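Local coordinates for Low temperature requirement C protein (PDB 1Y9I) that probably acts as a phosphatidylglycerophosphatase, a lipid phosphatase, and carries calcium and magnesium ions at a binuclear metal site, at residues Ile19-Glu24 with Ala138-Leu143; Ser8-Lys13 with Val61-Leu66; Leu33-Lys38 with Gly118-Val123; Ile28-Leu33 with Leu43-Cys48. All coordinates share one frame; numbering follows the deposited sequence.

Interaction 1: residues Ile19-Glu24 with Ala138-Leu143; sequences IERGVE and AVHTFL. With MG (magnesium ion), chain F.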
loop_
_atom_site.group_PDB
_atom_site.type_symbol
_atom_site.label_atom_id
_atom_site.label_comp_id
_atom_site.label_asym_id
_atom_site.label_seq_id
_atom_site.Cartn_x
_atom_site.Cartn_y
_atom_site.Cartn_z
ATOM N N ILE A 19 14.736 -19.767 10.958
ATOM C CA ILE A 19 15.268 -21.126 11.013
ATOM C C ILE A 19 14.651 -21.899 12.173
ATOM O O ILE A 19 14.276 -23.062 12.026
ATOM C CB ILE A 19 16.810 -21.106 11.156
ATOM C CG1 ILE A 19 17.426 -20.529 9.877
ATOM C CG2 ILE A 19 17.336 -22.520 11.434
ATOM C CD1 ILE A 19 18.921 -20.313 9.937
ATOM N N GLU A 20 14.536 -21.242 13.321
ATOM C CA GLU A 20 13.943 -21.857 14.500
ATOM C C GLU A 20 12.490 -22.252 14.235
ATOM O O GLU A 20 11.989 -23.230 14.798
ATOM C CB GLU A 20 14.024 -20.886 15.684
ATOM C CG GLU A 20 13.217 -21.299 16.902
ATOM C CD GLU A 20 13.480 -20.410 18.105
ATOM O OE1 GLU A 20 12.697 -20.474 19.076
ATOM O OE2 GLU A 20 14.474 -19.653 18.085
ATOM N N ARG A 21 11.813 -21.495 13.373
ATOM C CA ARG A 21 10.424 -21.790 13.043
ATOM C C ARG A 21 10.327 -22.866 11.964
ATOM O O ARG A 21 9.232 -23.263 11.569
ATOM C CB ARG A 21 9.695 -20.516 12.597
ATOM C CG ARG A 21 9.610 -19.457 13.693
ATOM C CD ARG A 21 8.882 -19.985 14.932
ATOM N NE ARG A 21 7.441 -20.072 14.733
ATOM C CZ ARG A 21 6.591 -20.631 15.590
ATOM N NH1 ARG A 21 7.034 -21.170 16.719
ATOM N NH2 ARG A 21 5.292 -20.636 15.322
ATOM N N GLY A 22 11.480 -23.331 11.491
ATOM C CA GLY A 22 11.501 -24.387 10.493
ATOM C C GLY A 22 11.685 -23.978 9.046
ATOM O O GLY A 22 11.472 -24.789 8.148
ATOM N N VAL A 23 12.083 -22.733 8.809
ATOM C CA VAL A 23 12.277 -22.257 7.441
ATOM C C VAL A 23 13.744 -21.973 7.140
ATOM O O VAL A 23 14.359 -21.099 7.745
ATOM C CB VAL A 23 11.452 -20.978 7.177
ATOM C CG1 VAL A 23 11.556 -20.581 5.709
ATOM C CG2 VAL A 23 9.998 -21.218 7.553
ATOM N N GLU A 24 14.303 -22.726 6.200
ATOM C CA GLU A 24 15.697 -22.553 5.818
ATOM C C GLU A 24 15.755 -21.691 4.557
ATOM O O GLU A 24 14.782 -21.607 3.809
ATOM C CB GLU A 24 16.339 -23.916 5.533
ATOM C CG GLU A 24 16.332 -24.906 6.701
ATOM C CD GLU A 24 17.288 -24.522 7.817
ATOM O OE1 GLU A 24 18.291 -23.830 7.540
ATOM O OE2 GLU A 24 17.048 -24.928 8.976
ATOM N N ALA A 138 0.510 -25.633 16.348
ATOM C CA ALA A 138 1.434 -24.704 15.711
ATOM C C ALA A 138 0.653 -23.593 15.016
ATOM O O ALA A 138 -0.383 -23.838 14.399
ATOM C CB ALA A 138 2.311 -25.439 14.703
ATOM N N VAL A 139 1.153 -22.369 15.125
ATOM C CA VAL A 139 0.509 -21.216 14.503
ATOM C C VAL A 139 1.509 -20.547 13.559
ATOM O O VAL A 139 2.615 -20.201 13.963
ATOM C CB VAL A 139 0.043 -20.204 15.579
ATOM C CG1 VAL A 139 -0.579 -18.984 14.924
ATOM C CG2 VAL A 139 -0.970 -20.867 16.501
ATOM N N HIS A 140 1.117 -20.384 12.300
ATOM C CA HIS A 140 1.982 -19.767 11.297
ATOM C C HIS A 140 1.195 -18.729 10.507
ATOM O O HIS A 140 1.460 -18.489 9.328
ATOM C CB HIS A 140 2.528 -20.836 10.345
ATOM C CG HIS A 140 3.449 -21.818 11.002
ATOM N ND1 HIS A 140 4.696 -21.469 11.474
ATOM C CD2 HIS A 140 3.304 -23.140 11.263
ATOM C CE1 HIS A 140 5.280 -22.532 11.999
ATOM N NE2 HIS A 140 4.457 -23.558 11.882
ATOM N N THR A 141 0.224 -18.123 11.176
ATOM C CA THR A 141 -0.633 -17.114 10.584
ATOM C C THR A 141 0.170 -15.990 9.924
ATOM O O THR A 141 -0.156 -15.548 8.821
ATOM C CB THR A 141 -1.565 -16.538 11.658
ATOM O OG1 THR A 141 -2.399 -17.596 12.157
ATOM C CG2 THR A 141 -2.435 -15.427 11.089
ATOM N N PHE A 142 1.218 -15.532 10.593
ATOM C CA PHE A 142 2.050 -14.464 10.039
ATOM C C PHE A 142 3.218 -14.994 9.218
ATOM O O PHE A 142 3.593 -14.404 8.202
ATOM C CB PHE A 142 2.588 -13.586 11.161
ATOM C CG PHE A 142 1.580 -12.639 11.707
ATOM C CD1 PHE A 142 1.455 -11.360 11.175
ATOM C CD2 PHE A 142 0.710 -13.038 12.721
ATOM C CE1 PHE A 142 0.474 -10.490 11.641
ATOM C CE2 PHE A 142 -0.277 -12.172 13.193
ATOM C CZ PHE A 142 -0.393 -10.898 12.651
ATOM N N LEU A 143 3.791 -16.109 9.651
ATOM C CA LEU A 143 4.933 -16.673 8.951
ATOM C C LEU A 143 4.655 -17.127 7.520
ATOM O O LEU A 143 5.534 -16.996 6.656
ATOM C CB LEU A 143 5.533 -17.831 9.753
ATOM C CG LEU A 143 6.808 -18.431 9.143
ATOM C CD1 LEU A 143 7.842 -17.337 8.922
ATOM C CD2 LEU A 143 7.363 -19.507 10.065
HETATM MG MG MG F . -1.300 -15.597 7.143
HETATM O O HOH W 1 5.532 -18.872 12.888
HETATM O O HOH W 2 -1.859 -15.567 5.141
HETATM O O HOH W 3 -2.221 -17.324 7.421
#

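Interaction 2: residues Ser8-Lys13 with Val61-Leu66; sequences SALESK and VQNAVL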
loop_
_atom_site.group_PDB
_atom_site.type_symbol
_atom_site.label_atom_id
_atom_site.label_comp_id
_atom_site.label_asym_id
_atom_site.label_seq_id
_atom_site.Cartn_x
_atom_site.Cartn_y
_atom_site.Cartn_z
ATOM N N SER A 8 23.689 -6.896 12.166
ATOM C CA SER A 8 23.084 -6.237 13.318
ATOM C C SER A 8 22.353 -7.256 14.184
ATOM O O SER A 8 22.184 -8.413 13.791
ATOM C CB SER A 8 22.096 -5.164 12.854
ATOM O OG SER A 8 21.007 -5.746 12.154
ATOM N N ALA A 9 21.927 -6.820 15.365
ATOM C CA ALA A 9 21.202 -7.687 16.285
ATOM C C ALA A 9 19.839 -8.005 15.684
ATOM O O ALA A 9 19.290 -9.085 15.890
ATOM C CB ALA A 9 21.031 -6.995 17.629
ATOM N N LEU A 10 19.303 -7.045 14.942
ATOM C CA LEU A 10 18.010 -7.204 14.296
ATOM C C LEU A 10 18.097 -8.293 13.231
ATOM O O LEU A 10 17.305 -9.234 13.233
ATOM C CB LEU A 10 17.579 -5.877 13.662
ATOM C CG LEU A 10 16.263 -5.857 12.877
ATOM C CD1 LEU A 10 15.125 -6.356 13.756
ATOM C CD2 LEU A 10 15.986 -4.441 12.384
ATOM N N GLU A 11 19.075 -8.176 12.334
ATOM C CA GLU A 11 19.233 -9.163 11.269
ATOM C C GLU A 11 19.536 -10.550 11.817
ATOM O O GLU A 11 18.964 -11.540 11.365
ATOM C CB GLU A 11 20.346 -8.757 10.297
ATOM C CG GLU A 11 20.334 -9.586 9.011
ATOM C CD GLU A 11 21.444 -9.226 8.038
ATOM O OE1 GLU A 11 21.797 -8.031 7.940
ATOM O OE2 GLU A 11 21.949 -10.144 7.354
ATOM N N SER A 12 20.446 -10.619 12.786
ATOM C CA SER A 12 20.818 -11.893 13.383
ATOM C C SER A 12 19.594 -12.629 13.909
ATOM O O SER A 12 19.378 -13.799 13.592
ATOM C CB SER A 12 21.814 -11.672 14.526
ATOM O OG SER A 12 23.012 -11.078 14.052
ATOM N N LYS A 13 18.792 -11.935 14.712
ATOM C CA LYS A 13 17.595 -12.526 15.295
ATOM C C LYS A 13 16.566 -12.922 14.240
ATOM O O LYS A 13 15.914 -13.955 14.363
ATOM C CB LYS A 13 16.959 -11.559 16.302
ATOM C CG LYS A 13 15.667 -12.059 16.924
ATOM C CD LYS A 13 15.876 -13.333 17.730
ATOM C CE LYS A 13 14.570 -13.821 18.334
ATOM N NZ LYS A 13 14.732 -15.065 19.141
ATOM N N VAL A 61 12.524 -5.607 5.996
ATOM C CA VAL A 61 12.141 -7.014 6.017
ATOM C C VAL A 61 12.368 -7.608 7.406
ATOM O O VAL A 61 11.532 -8.328 7.927
ATOM C CB VAL A 61 12.956 -7.808 4.974
ATOM C CG1 VAL A 61 12.701 -9.306 5.118
ATOM C CG2 VAL A 61 12.572 -7.336 3.578
ATOM N N GLN A 62 13.499 -7.284 8.011
ATOM C CA GLN A 62 13.806 -7.811 9.333
ATOM C C GLN A 62 12.761 -7.404 10.370
ATOM O O GLN A 62 12.348 -8.220 11.201
ATOM C CB GLN A 62 15.197 -7.346 9.741
ATOM C CG GLN A 62 16.283 -7.906 8.838
ATOM C CD GLN A 62 17.550 -7.088 8.888
ATOM O OE1 GLN A 62 17.709 -6.238 9.757
ATOM N NE2 GLN A 62 18.466 -7.345 7.953
ATOM N N ASN A 63 12.324 -6.151 10.311
ATOM C CA ASN A 63 11.319 -5.660 11.245
ATOM C C ASN A 63 10.021 -6.443 11.122
ATOM O O ASN A 63 9.395 -6.782 12.125
ATOM C CB ASN A 63 11.047 -4.165 11.012
ATOM C CG ASN A 63 12.193 -3.284 11.488
ATOM O OD1 ASN A 63 12.872 -3.612 12.456
ATOM N ND2 ASN A 63 12.394 -2.149 10.823
ATOM N N ALA A 64 9.623 -6.732 9.884
ATOM C CA ALA A 64 8.393 -7.474 9.637
ATOM C C ALA A 64 8.526 -8.928 10.081
ATOM O O ALA A 64 7.593 -9.488 10.650
ATOM C CB ALA A 64 8.022 -7.404 8.155
ATOM N N VAL A 65 9.681 -9.535 9.823
ATOM C CA VAL A 65 9.913 -10.923 10.221
ATOM C C VAL A 65 9.771 -11.079 11.743
ATOM O O VAL A 65 9.079 -11.976 12.223
ATOM C CB VAL A 65 11.318 -11.411 9.783
ATOM C CG1 VAL A 65 11.636 -12.751 10.443
ATOM C CG2 VAL A 65 11.379 -11.558 8.257
ATOM N N LEU A 66 10.416 -10.198 12.497
ATOM C CA LEU A 66 10.351 -10.262 13.956
ATOM C C LEU A 66 8.958 -10.005 14.496
ATOM O O LEU A 66 8.471 -10.734 15.363
ATOM C CB LEU A 66 11.323 -9.257 14.592
ATOM C CG LEU A 66 12.714 -9.800 14.933
ATOM C CD1 LEU A 66 13.365 -10.348 13.685
ATOM C CD2 LEU A 66 13.571 -8.698 15.546
HETATM O O HOH W 4 19.580 -4.510 10.325
#

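Interaction 3: residues Leu33-Lys38 with Gly118-Val123; sequences LFLQQK and GYIDKV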
loop_
_atom_site.group_PDB
_atom_site.type_symbol
_atom_site.label_atom_id
_atom_site.label_comp_id
_atom_site.label_asym_id
_atom_site.label_seq_id
_atom_site.Cartn_x
_atom_site.Cartn_y
_atom_site.Cartn_z
ATOM N N LEU A 33 12.496 -20.044 -7.264
ATOM C CA LEU A 33 12.708 -20.847 -8.467
ATOM C C LEU A 33 11.342 -21.161 -9.085
ATOM O O LEU A 33 11.150 -21.045 -10.296
ATOM C CB LEU A 33 13.439 -22.147 -8.109
ATOM C CG LEU A 33 13.826 -23.077 -9.265
ATOM C CD1 LEU A 33 14.810 -22.370 -10.185
ATOM C CD2 LEU A 33 14.442 -24.353 -8.709
ATOM N N PHE A 34 10.394 -21.542 -8.232
ATOM C CA PHE A 34 9.034 -21.873 -8.657
ATOM C C PHE A 34 8.370 -20.687 -9.364
ATOM O O PHE A 34 7.633 -20.856 -10.338
ATOM C CB PHE A 34 8.203 -22.260 -7.429
ATOM C CG PHE A 34 6.767 -22.564 -7.738
ATOM C CD1 PHE A 34 6.399 -23.802 -8.260
ATOM C CD2 PHE A 34 5.782 -21.614 -7.508
ATOM C CE1 PHE A 34 5.067 -24.086 -8.549
ATOM C CE2 PHE A 34 4.447 -21.887 -7.795
ATOM C CZ PHE A 34 4.090 -23.128 -8.315
ATOM N N LEU A 35 8.634 -19.486 -8.861
ATOM C CA LEU A 35 8.058 -18.270 -9.427
ATOM C C LEU A 35 8.691 -17.764 -10.720
ATOM O O LEU A 35 8.001 -17.191 -11.566
ATOM C CB LEU A 35 8.142 -17.138 -8.410
ATOM C CG LEU A 35 7.310 -17.249 -7.136
ATOM C CD1 LEU A 35 7.633 -16.073 -6.223
ATOM C CD2 LEU A 35 5.835 -17.252 -7.494
ATOM N N GLN A 36 9.998 -17.960 -10.871
ATOM C CA GLN A 36 10.703 -17.437 -12.037
ATOM C C GLN A 36 11.214 -18.417 -13.090
ATOM O O GLN A 36 11.582 -17.993 -14.185
ATOM C CB GLN A 36 11.878 -16.576 -11.562
ATOM C CG GLN A 36 11.467 -15.251 -10.942
ATOM C CD GLN A 36 11.121 -14.211 -11.988
ATOM O OE1 GLN A 36 10.425 -14.501 -12.957
ATOM N NE2 GLN A 36 11.605 -12.988 -11.793
ATOM N N GLN A 37 11.235 -19.705 -12.773
ATOM C CA GLN A 37 11.749 -20.711 -13.701
ATOM C C GLN A 37 11.097 -20.721 -15.080
ATOM O O GLN A 37 11.771 -20.943 -16.086
ATOM C CB GLN A 37 11.634 -22.107 -13.088
ATOM C CG GLN A 37 10.210 -22.551 -12.826
ATOM C CD GLN A 37 10.133 -24.000 -12.397
ATOM O OE1 GLN A 37 10.774 -24.407 -11.427
ATOM N NE2 GLN A 37 9.347 -24.791 -13.122
ATOM N N LYS A 38 9.791 -20.484 -15.124
ATOM C CA LYS A 38 9.052 -20.484 -16.383
ATOM C C LYS A 38 9.429 -19.315 -17.288
ATOM O O LYS A 38 9.309 -19.403 -18.511
ATOM C CB LYS A 38 7.543 -20.447 -16.099
ATOM C CG LYS A 38 6.659 -20.492 -17.341
ATOM C CD LYS A 38 6.763 -21.831 -18.061
ATOM C CE LYS A 38 5.909 -21.854 -19.325
ATOM N NZ LYS A 38 4.472 -21.590 -19.035
ATOM N N GLY A 118 0.514 -12.863 -4.119
ATOM C CA GLY A 118 -0.817 -13.436 -4.043
ATOM C C GLY A 118 -0.880 -14.842 -4.604
ATOM O O GLY A 118 -1.455 -15.739 -3.992
ATOM N N TYR A 119 -0.276 -15.035 -5.772
ATOM C CA TYR A 119 -0.270 -16.328 -6.441
ATOM C C TYR A 119 0.343 -17.440 -5.601
ATOM O O TYR A 119 -0.233 -18.520 -5.467
ATOM C CB TYR A 119 0.488 -16.211 -7.768
ATOM C CG TYR A 119 0.688 -17.526 -8.495
ATOM C CD1 TYR A 119 -0.400 -18.244 -8.993
ATOM C CD2 TYR A 119 1.966 -18.047 -8.692
ATOM C CE1 TYR A 119 -0.220 -19.445 -9.671
ATOM C CE2 TYR A 119 2.159 -19.249 -9.369
ATOM C CZ TYR A 119 1.062 -19.939 -9.856
ATOM O OH TYR A 119 1.242 -21.121 -10.532
ATOM N N ILE A 120 1.512 -17.180 -5.023
ATOM C CA ILE A 120 2.179 -18.205 -4.238
ATOM C C ILE A 120 1.414 -18.516 -2.957
ATOM O O ILE A 120 1.444 -19.645 -2.467
ATOM C CB ILE A 120 3.646 -17.811 -3.928
ATOM C CG1 ILE A 120 4.459 -19.081 -3.647
ATOM C CG2 ILE A 120 3.705 -16.846 -2.742
ATOM C CD1 ILE A 120 5.961 -18.891 -3.715
ATOM N N ASP A 121 0.715 -17.521 -2.422
ATOM C CA ASP A 121 -0.070 -17.732 -1.209
ATOM C C ASP A 121 -1.226 -18.703 -1.476
ATOM O O ASP A 121 -1.649 -19.439 -0.583
ATOM C CB ASP A 121 -0.636 -16.408 -0.703
ATOM C CG ASP A 121 -1.416 -16.573 0.584
ATOM O OD1 ASP A 121 -0.801 -16.949 1.600
ATOM O OD2 ASP A 121 -2.643 -16.338 0.578
ATOM N N LYS A 122 -1.740 -18.701 -2.700
ATOM C CA LYS A 122 -2.842 -19.594 -3.049
ATOM C C LYS A 122 -2.374 -21.008 -3.349
ATOM O O LYS A 122 -2.976 -21.977 -2.893
ATOM C CB LYS A 122 -3.611 -19.061 -4.259
ATOM C CG LYS A 122 -4.725 -18.092 -3.923
ATOM C CD LYS A 122 -5.757 -18.730 -3.004
ATOM C CE LYS A 122 -6.903 -17.775 -2.703
ATOM N NZ LYS A 122 -7.857 -18.346 -1.706
ATOM N N VAL A 123 -1.296 -21.118 -4.116
ATOM C CA VAL A 123 -0.741 -22.408 -4.511
ATOM C C VAL A 123 -0.003 -23.121 -3.386
ATOM O O VAL A 123 0.005 -24.350 -3.319
ATOM C CB VAL A 123 0.213 -22.231 -5.714
ATOM C CG1 VAL A 123 0.876 -23.556 -6.065
ATOM C CG2 VAL A 123 -0.562 -21.685 -6.894
#

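Interaction 4: residues Ile28-Leu33 with Leu43-Cys48; sequences IAELVL and LELDIC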
loop_
_atom_site.group_PDB
_atom_site.type_symbol
_atom_site.label_atom_id
_atom_site.label_comp_id
_atom_site.label_asym_id
_atom_site.label_seq_id
_atom_site.Cartn_x
_atom_site.Cartn_y
_atom_site.Cartn_z
ATOM N N ILE A 28 13.054 -21.125 0.916
ATOM C CA ILE A 28 12.543 -19.911 0.301
ATOM C C ILE A 28 13.063 -19.802 -1.131
ATOM O O ILE A 28 12.334 -19.392 -2.034
ATOM C CB ILE A 28 12.965 -18.651 1.087
ATOM C CG1 ILE A 28 12.583 -18.798 2.565
ATOM C CG2 ILE A 28 12.257 -17.428 0.509
ATOM C CD1 ILE A 28 12.834 -17.548 3.393
ATOM N N ALA A 29 14.326 -20.175 -1.330
ATOM C CA ALA A 29 14.944 -20.125 -2.655
ATOM C C ALA A 29 14.171 -20.988 -3.650
ATOM O O ALA A 29 14.024 -20.619 -4.817
ATOM C CB ALA A 29 16.399 -20.592 -2.576
ATOM N N GLU A 30 13.689 -22.140 -3.184
ATOM C CA GLU A 30 12.914 -23.048 -4.023
ATOM C C GLU A 30 11.634 -22.369 -4.513
ATOM O O GLU A 30 11.153 -22.646 -5.616
ATOM C CB GLU A 30 12.559 -24.317 -3.241
ATOM C CG GLU A 30 13.719 -25.286 -3.074
ATOM C CD GLU A 30 13.978 -26.106 -4.326
ATOM O OE1 GLU A 30 14.234 -25.512 -5.393
ATOM O OE2 GLU A 30 13.924 -27.352 -4.242
ATOM N N LEU A 31 11.090 -21.484 -3.682
ATOM C CA LEU A 31 9.876 -20.747 -4.020
ATOM C C LEU A 31 10.190 -19.734 -5.111
ATOM O O LEU A 31 9.396 -19.520 -6.025
ATOM C CB LEU A 31 9.329 -20.009 -2.784
ATOM C CG LEU A 31 8.821 -20.839 -1.597
ATOM C CD1 LEU A 31 8.293 -19.902 -0.489
ATOM C CD2 LEU A 31 7.718 -21.769 -2.059
ATOM N N VAL A 32 11.344 -19.089 -4.997
ATOM C CA VAL A 32 11.749 -18.110 -5.996
ATOM C C VAL A 32 11.924 -18.847 -7.324
ATOM O O VAL A 32 11.544 -18.345 -8.380
ATOM C CB VAL A 32 13.079 -17.438 -5.606
ATOM C CG1 VAL A 32 13.538 -16.506 -6.723
ATOM C CG2 VAL A 32 12.908 -16.663 -4.300
ATOM N N LEU A 33 12.496 -20.044 -7.264
ATOM C CA LEU A 33 12.708 -20.847 -8.467
ATOM C C LEU A 33 11.342 -21.161 -9.085
ATOM O O LEU A 33 11.150 -21.045 -10.296
ATOM C CB LEU A 33 13.439 -22.147 -8.109
ATOM C CG LEU A 33 13.826 -23.077 -9.265
ATOM C CD1 LEU A 33 14.810 -22.370 -10.185
ATOM C CD2 LEU A 33 14.442 -24.353 -8.709
ATOM N N LEU A 43 17.124 -21.533 -15.197
ATOM C CA LEU A 43 17.339 -20.886 -13.902
ATOM C C LEU A 43 17.638 -21.946 -12.847
ATOM O O LEU A 43 16.942 -22.957 -12.760
ATOM C CB LEU A 43 16.094 -20.085 -13.493
ATOM C CG LEU A 43 16.135 -19.315 -12.165
ATOM C CD1 LEU A 43 17.153 -18.192 -12.250
ATOM C CD2 LEU A 43 14.750 -18.752 -11.856
ATOM N N GLU A 44 18.679 -21.718 -12.054
ATOM C CA GLU A 44 19.061 -22.659 -11.009
ATOM C C GLU A 44 18.876 -22.057 -9.621
ATOM O O GLU A 44 18.700 -20.846 -9.471
ATOM C CB GLU A 44 20.512 -23.112 -11.209
ATOM C CG GLU A 44 20.727 -23.906 -12.494
ATOM C CD GLU A 44 22.167 -24.361 -12.678
ATOM O OE1 GLU A 44 23.076 -23.509 -12.607
ATOM O OE2 GLU A 44 22.390 -25.571 -12.898
ATOM N N LEU A 45 18.929 -22.915 -8.610
ATOM C CA LEU A 45 18.729 -22.506 -7.224
ATOM C C LEU A 45 19.707 -21.481 -6.652
ATOM O O LEU A 45 19.305 -20.603 -5.890
ATOM C CB LEU A 45 18.726 -23.743 -6.324
ATOM C CG LEU A 45 18.176 -23.538 -4.910
ATOM C CD1 LEU A 45 16.701 -23.166 -4.998
ATOM C CD2 LEU A 45 18.358 -24.807 -4.092
ATOM N N ASP A 46 20.979 -21.576 -7.019
ATOM C CA ASP A 46 21.981 -20.661 -6.475
ATOM C C ASP A 46 21.659 -19.172 -6.587
ATOM O O ASP A 46 21.717 -18.452 -5.588
ATOM C CB ASP A 46 23.352 -20.920 -7.103
ATOM C CG ASP A 46 24.465 -20.167 -6.392
ATOM O OD1 ASP A 46 24.723 -20.465 -5.205
ATOM O OD2 ASP A 46 25.077 -19.272 -7.010
ATOM N N ILE A 47 21.336 -18.700 -7.788
ATOM C CA ILE A 47 21.030 -17.285 -7.952
ATOM C C ILE A 47 19.753 -16.922 -7.189
ATOM O O ILE A 47 19.594 -15.791 -6.741
ATOM C CB ILE A 47 20.882 -16.894 -9.451
ATOM C CG1 ILE A 47 20.655 -15.386 -9.578
ATOM C CG2 ILE A 47 19.727 -17.638 -10.083
ATOM C CD1 ILE A 47 21.803 -14.545 -9.079
ATOM N N CYS A 48 18.846 -17.882 -7.041
ATOM C CA CYS A 48 17.613 -17.641 -6.300
ATOM C C CYS A 48 17.988 -17.457 -4.831
ATOM O O CYS A 48 17.469 -16.578 -4.147
ATOM C CB CYS A 48 16.654 -18.825 -6.466
ATOM S SG CYS A 48 15.984 -19.014 -8.150
#

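Interaction 1: residues Ile19-Glu24 with Ala138-Leu143
R21 reaches across to the backbone of V139 and packs its CB against L143; bends at chi2 and chi3 shape the chain between that carbon and the guanidinium. NH2 donates to V139 O at 3.0 Å, but the N-H...O angle of 121° makes this a weak bond. The carbonyl oxygen lies at the edge of the guanidinium, in its plane, and so does water 1, which accepts from NE at 2.9 Å. That water also gives a weak bond to V139 O and exchanges a hydrogen bond with H140 ND1, so one solvent molecule ties three groups together. The H140 ring is inclined 50° to the guanidinium, with CE1 3.8 Å from NH2. Nearer the backbone the contact is apolar: L143 CD2 lies 3.6 Å from R21 CB and 4.0 Å from V23 CG2, where the valine and leucine lie alongside, running opposite ways.

A second shell surrounds these contacts. Helix 9-20 ends in a Schellman motif at G22 (phi 99°), and R21 and V23 on either side of it both point toward 138-143. E76 of helix 59-76 forms a salt bridge with R21 NH2 and accepts from V139 N through the same OE2, while D72 receives the amides of F142 and L143. Between these anchors T141 O binds the magnesium ion at 2.0 Å, alongside D98, D144 and D145.

With E76 bonded to both R21 and V139, the contact pairs the R21 charge and is consistent with a held loop that presents a magnesium ligand.

Interaction 2: residues Ser8-Lys13 with Val61-Leu66
The N-terminal turn of helix 9-20, N-capped by S8, leans on helix 59-76 through L10, E11 and K13, against Q62, N63 and L66. S8 OG accepts from E11 N with an N-H...O angle of 170°, and water 4 links the same hydroxyl to Q62 OE1, donating to the amide oxygen at 2.6 Å. The extended Q62 side chain crosses E11 obliquely, with NE2 3.1 Å from E11 CG; its N-H group is engaged by L56 O, and the E11 carboxylate pairs with R15.

Over the short segments the helix axes approach to 9.2 Å and cross at 52°, an inclined helix-helix packing within an all-helical bundle. L10 enters this crossing: CG sits 3.5 Å from Q62 OE1, and CD2 comes within 3.2 Å of N63 OD1, the two side chains meeting at about a right angle. Its other methyl, CD1, is 3.3 Å from L66 CD2, tighter than usual carbon contact. L66 also has CG off the usual staggered positions (chi1 -93°), consistent with local strain. The next helical turn adds K13 CG, 4.2 Å from L66 CD2. Another subunit closes over the seam, its I87 packing on L10 and its P83 on L66.

Interaction 3: residues Leu33-Lys38 with Gly118-Val123
Y119 O accepts from V123 N at 3.1 Å and, weakly, from K122 N; Y119 and V123 are one helical turn apart, and both point toward 33-38, where F34 meets them. No polar bond spans the two segments, so the contact is wholly a matter of apolar and aromatic surfaces. F34 CE2 lies 3.8 Å from Y119 CE2; the two side chains cross at about a right angle, and each ring meets the other obliquely. CZ of the same phenylalanine is 3.9 Å from V123 CG1. In F34, chi1 of 178° sets CG anti to the backbone N, on a CB that already points toward 118-123.

L35 fills the more buried half. Its CG lies 4.0 Å from I120 CD1, and both of its methyls are 4.1 Å from that same atom, so one methyl of I120 meets the whole branched end of the leucine. L35 CD2 also reaches the edge of the Y119 ring, near its plane, 4.1 Å from Y119 CD2.

Helix 143-160 borders this packing, with A155 against L35, while P125, in the loop after helix 114-123, touches F34 and I120. Beyond Y119 and V123 lies helix 114-123 of a neighbouring subunit, whose Y119 packs on V123.

Interaction 4: residues Ile28-Leu33 with Leu43-Cys48
A29 and C48 bring the two backbones together, their CA atoms only 5.2 Å apart, an approach consistent with the small side chains of these two residues. C48 CB rests 3.6 Å from A29 O, and its sulphur is anti to the carbonyl carbon (chi1 -68°), in a niche formed by the next turn of helix 25-36. There SG lies 3.8 Å from V32 CG1 and also touches L33 N and CB. A29, V32 and C48 are all buried, and V32 continues inward to A154 of helix 143-160.

The other side, where the backbones are spanned by longer side chains, is more open to solvent: L33, L43 and L45 are partly exposed and E30 is exposed. L33 CD1 extends to L43 O at 3.4 Å, with L43 CG beside the same methyl. L45 CD1 touches A29 CB at 3.5 Å and then meets E30. The glutamate leaves its helix pointing away from 43-48, but a bend at chi2 (-78°) swings the carboxylate carbon back, and OE1 comes 3.4 Å from L45 CD1. E30 crosses L45 at about a right angle.

Only a short connection separates helices 25-36 and 45-56, so this is a local helix-loop-helix unit, closed by apolar contacts without a hydrogen bond between the segments.

Only interaction 4 joins helices adjacent in sequence; the others link distant segments. Interactions 1 and 2 both use helix 9-20, at its end and its start, with centres 14 Å apart; interactions 3 and 4 share helix 25-36 and L33, with centres 11 Å apart. The pairs meet where V23 CG1 packs on I28 CG1 at 3.8 Å, between interactions 1 and 4. Interactions 2 and 3 lie on opposite sides of the chain's centre, 25 Å apart, and each faces a neighbouring subunit. Along the sequence, interactions 3 and 4 nest inside the loop closed by interaction 1, which joins the first helix to the magnesium-binding loop and so connects distant parts of the chain near the metal site.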